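Local coordinates for protein Dr hemagglutinin structural subunit (Escherichia coli, PDB 1UT1) that forms the adhesive fimbrial subunit of uropathogenic strains, mediating adherence to the upper urinary tract by binding the Dr blood group antigen, at residues W102-N106 against G107-K111. The protein carries 3 engineered substitutions. Sequence-based numbering, arbitrary orientation.
Sequences WTTDN and GVFYK
With CG of Y110 between its backbone N and carbonyl carbon (chi1 70°), the phenol swings over T103 across a beta hairpin; with CG of W102 beside its backbone N (chi1 -62°), the indole lies between F109 and K111. A type I' turn from D105 to V108 joins the strands. N106 accepts the left-handed backbone there, as asparagine often does, and a CB on G107 would strike N106 O. Paired backbone bonds tie T103 to Y110 and D105 to V108. Strand 108-111 also pairs antiparallel with strand 64-69, through backbone bonds from G107, F109 and K111 to A69, L67 and V65. On the sheet face of W102, T104, F109 and K111, K111 CB sits almost on the normal of the indole six-membered ring, so lysine's aliphatic part serves as an apolar cover. F109 CE2 meets the indole's opposite side near its rim. The two aromatic planes are nearly parallel but slid apart, and W102 CB packs over the phenyl. The indole NE1 is hydrogen-bonded to S100 OG, while F109 continues onto I94 and P96 of strand 89-96. On the sheet face of T103, D105, V108 and Y110, beta-branched T103 lays CB over the phenol, which also stacks with W146. T103 OG1 hydrogen-bonds N112 ND2 and a water 2.9 Å away that is also hydrogen-bonded to Y110 OH; a second water, 2.9 Å from that hydroxyl, donates to D105 OD1.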
ATOM      1  N   TRP A 102     -16.765 -22.751 -14.579  1.00 11.98           N
ATOM      2  CA  TRP A 102     -17.183 -21.598 -13.792  1.00 11.15           C
ATOM      3  C   TRP A 102     -18.182 -20.776 -14.597  1.00 14.64           C
ATOM      4  O   TRP A 102     -18.253 -20.879 -15.847  1.00 15.29           O
ATOM      5  CB  TRP A 102     -15.967 -20.698 -13.461  1.00 10.08           C
ATOM      6  CG  TRP A 102     -14.916 -21.358 -12.624  1.00 10.84           C
ATOM      7  CD1 TRP A 102     -14.215 -22.469 -12.925  1.00 13.20           C
ATOM      8  CD2 TRP A 102     -14.484 -20.933 -11.317  1.00  9.87           C
ATOM      9  NE1 TRP A 102     -13.372 -22.801 -11.876  1.00 12.55           N
ATOM     10  CE2 TRP A 102     -13.524 -21.872 -10.875  1.00 13.70           C
ATOM     11  CE3 TRP A 102     -14.869 -19.891 -10.459  1.00 11.28           C
ATOM     12  CZ2 TRP A 102     -12.855 -21.747  -9.646  1.00 12.87           C
ATOM     13  CZ3 TRP A 102     -14.230 -19.769  -9.226  1.00 12.39           C
ATOM     14  CH2 TRP A 102     -13.225 -20.705  -8.828  1.00 13.09           C
ATOM     15  N   THR A 103     -18.921 -19.927 -13.890  1.00 11.90           N
ATOM     16  CA  THR A 103     -19.906 -19.088 -14.511  1.00 12.89           C
ATOM     17  C   THR A 103     -19.643 -17.630 -14.132  1.00 15.30           C
ATOM     18  O   THR A 103     -19.213 -17.345 -13.025  1.00 13.32           O
ATOM     19  CB  THR A 103     -21.311 -19.499 -14.040  1.00 13.85           C
ATOM     20  OG1 THR A 103     -21.583 -20.826 -14.509  1.00 14.17           O
ATOM     21  CG2 THR A 103     -22.392 -18.536 -14.590  1.00 14.35           C
ATOM     22  N   THR A 104     -19.980 -16.716 -15.034  1.00 14.36           N
ATOM     23  CA  THR A 104     -19.910 -15.291 -14.748  1.00 15.76           C
ATOM     24  C   THR A 104     -21.334 -14.736 -14.514  1.00 21.93           C
ATOM     25  O   THR A 104     -22.254 -14.970 -15.324  1.00 22.89           O
ATOM     26  CB  THR A 104     -19.268 -14.521 -15.934  1.00 20.80           C
ATOM     27  OG1 THR A 104     -17.899 -14.901 -16.068  1.00 22.13           O
ATOM     28  CG2 THR A 104     -19.350 -13.024 -15.713  1.00 23.47           C
ATOM     29  N   ASP A 105     -21.533 -14.059 -13.385  1.00 16.91           N
ATOM     30  CA  ASP A 105     -22.830 -13.463 -13.061  1.00 17.18           C
ATOM     31  C   ASP A 105     -22.617 -12.108 -12.415  1.00 20.74           C
ATOM     32  O   ASP A 105     -22.237 -12.041 -11.246  1.00 18.56           O
ATOM     33  CB  ASP A 105     -23.596 -14.343 -12.070  1.00 20.91           C
ATOM     34  CG  ASP A 105     -25.084 -14.015 -12.030  1.00 33.15           C
ATOM     35  OD1 ASP A 105     -25.892 -14.966 -11.925  1.00 36.34           O
ATOM     36  OD2 ASP A 105     -25.447 -12.831 -12.200  1.00 32.18           O
ATOM     37  N   ASN A 106     -22.803 -11.035 -13.185  1.00 19.34           N
ATOM     38  CA  ASN A 106     -22.757  -9.676 -12.637  1.00 20.07           C
ATOM     39  C   ASN A 106     -21.521  -9.383 -11.750  1.00 20.43           C
ATOM     40  O   ASN A 106     -21.663  -8.966 -10.605  1.00 21.60           O
ATOM     41  CB  ASN A 106     -24.026  -9.429 -11.811  1.00 23.84           C
ATOM     42  CG  ASN A 106     -24.332  -7.947 -11.638  1.00 53.36           C
ATOM     43  OD1 ASN A 106     -24.333  -7.185 -12.605  1.00 53.02           O
ATOM     44  ND2 ASN A 106     -24.577  -7.532 -10.391  1.00 42.88           N
ATOM     45  N   GLY A 107     -20.326  -9.636 -12.261  1.00 15.75           N
ATOM     46  CA  GLY A 107     -19.100  -9.309 -11.515  1.00 14.60           C
ATOM     47  C   GLY A 107     -18.581 -10.464 -10.652  1.00 15.96           C
ATOM     48  O   GLY A 107     -17.476 -10.385 -10.115  1.00 13.16           O
ATOM     49  N   VAL A 108     -19.372 -11.530 -10.533  1.00 12.93           N
ATOM     50  CA  VAL A 108     -18.957 -12.691  -9.763  1.00 12.36           C
ATOM     51  C   VAL A 108     -18.566 -13.831 -10.698  1.00 14.18           C
ATOM     52  O   VAL A 108     -19.292 -14.154 -11.659  1.00 15.06           O
ATOM     53  CB  VAL A 108     -20.082 -13.165  -8.787  1.00 15.54           C
ATOM     54  CG1 VAL A 108     -19.604 -14.401  -7.964  1.00 14.59           C
ATOM     55  CG2 VAL A 108     -20.520 -11.978  -7.852  1.00 16.19           C
ATOM     56  N   PHE A 109     -17.407 -14.425 -10.440  1.00 10.31           N
ATOM     57  CA  PHE A 109     -16.936 -15.565 -11.211  1.00 10.82           C
ATOM     58  C   PHE A 109     -16.965 -16.738 -10.238  1.00 13.13           C
ATOM     59  O   PHE A 109     -16.200 -16.766  -9.268  1.00 11.19           O
ATOM     60  CB  PHE A 109     -15.508 -15.264 -11.716  1.00 12.11           C
ATOM     61  CG  PHE A 109     -14.948 -16.306 -12.654  1.00 12.94           C
ATOM     62  CD1 PHE A 109     -15.408 -16.396 -13.984  1.00 14.26           C
ATOM     63  CD2 PHE A 109     -13.921 -17.182 -12.223  1.00 13.37           C
ATOM     64  CE1 PHE A 109     -14.865 -17.378 -14.865  1.00 15.67           C
ATOM     65  CE2 PHE A 109     -13.387 -18.140 -13.090  1.00 16.01           C
ATOM     66  CZ  PHE A 109     -13.813 -18.182 -14.428  1.00 14.12           C
ATOM     67  N   TYR A 110     -17.957 -17.617 -10.391  1.00 10.93           N
ATOM     68  CA  TYR A 110     -18.180 -18.679  -9.398  1.00 10.94           C
ATOM     69  C   TYR A 110     -18.080 -20.061 -10.007  1.00 11.66           C
ATOM     70  O   TYR A 110     -18.357 -20.239 -11.198  1.00 13.79           O
ATOM     71  CB  TYR A 110     -19.529 -18.504  -8.675  1.00 13.45           C
ATOM     72  CG  TYR A 110     -20.756 -18.782  -9.557  1.00 15.69           C
ATOM     73  CD1 TYR A 110     -21.457 -17.731 -10.159  1.00 17.14           C
ATOM     74  CD2 TYR A 110     -21.276 -20.075  -9.681  1.00 15.98           C
ATOM     75  CE1 TYR A 110     -22.613 -17.976 -10.925  1.00 14.70           C
ATOM     76  CE2 TYR A 110     -22.415 -20.325 -10.463  1.00 16.65           C
ATOM     77  CZ  TYR A 110     -23.097 -19.262 -11.039  1.00 22.27           C
ATOM     78  OH  TYR A 110     -24.216 -19.495 -11.813  1.00 23.48           O
ATOM     79  N   LYS A 111     -17.691 -21.036  -9.191  1.00  8.73           N
ATOM     80  CA  LYS A 111     -17.473 -22.391  -9.663  1.00 10.31           C
ATOM     81  C   LYS A 111     -18.809 -23.122  -9.777  1.00 14.78           C
ATOM     82  O   LYS A 111     -19.721 -22.897  -8.969  1.00 14.73           O
ATOM     83  CB  LYS A 111     -16.515 -23.139  -8.714  1.00 11.76           C
ATOM     84  CG  LYS A 111     -16.005 -24.460  -9.291  1.00 17.23           C
ATOM     85  CD  LYS A 111     -14.954 -25.092  -8.380  1.00 19.27           C
ATOM     86  CE  LYS A 111     -14.215 -26.230  -9.079  1.00 23.61           C
ATOM     87  NZ  LYS A 111     -15.152 -27.279  -9.560  1.00 25.11           N
TER
HETATM   88  O   HOH W   1     -23.794 -22.055 -13.137  1.00 26.18           O
HETATM   89  O   HOH W   2     -25.797 -17.287 -12.829  1.00 26.87           O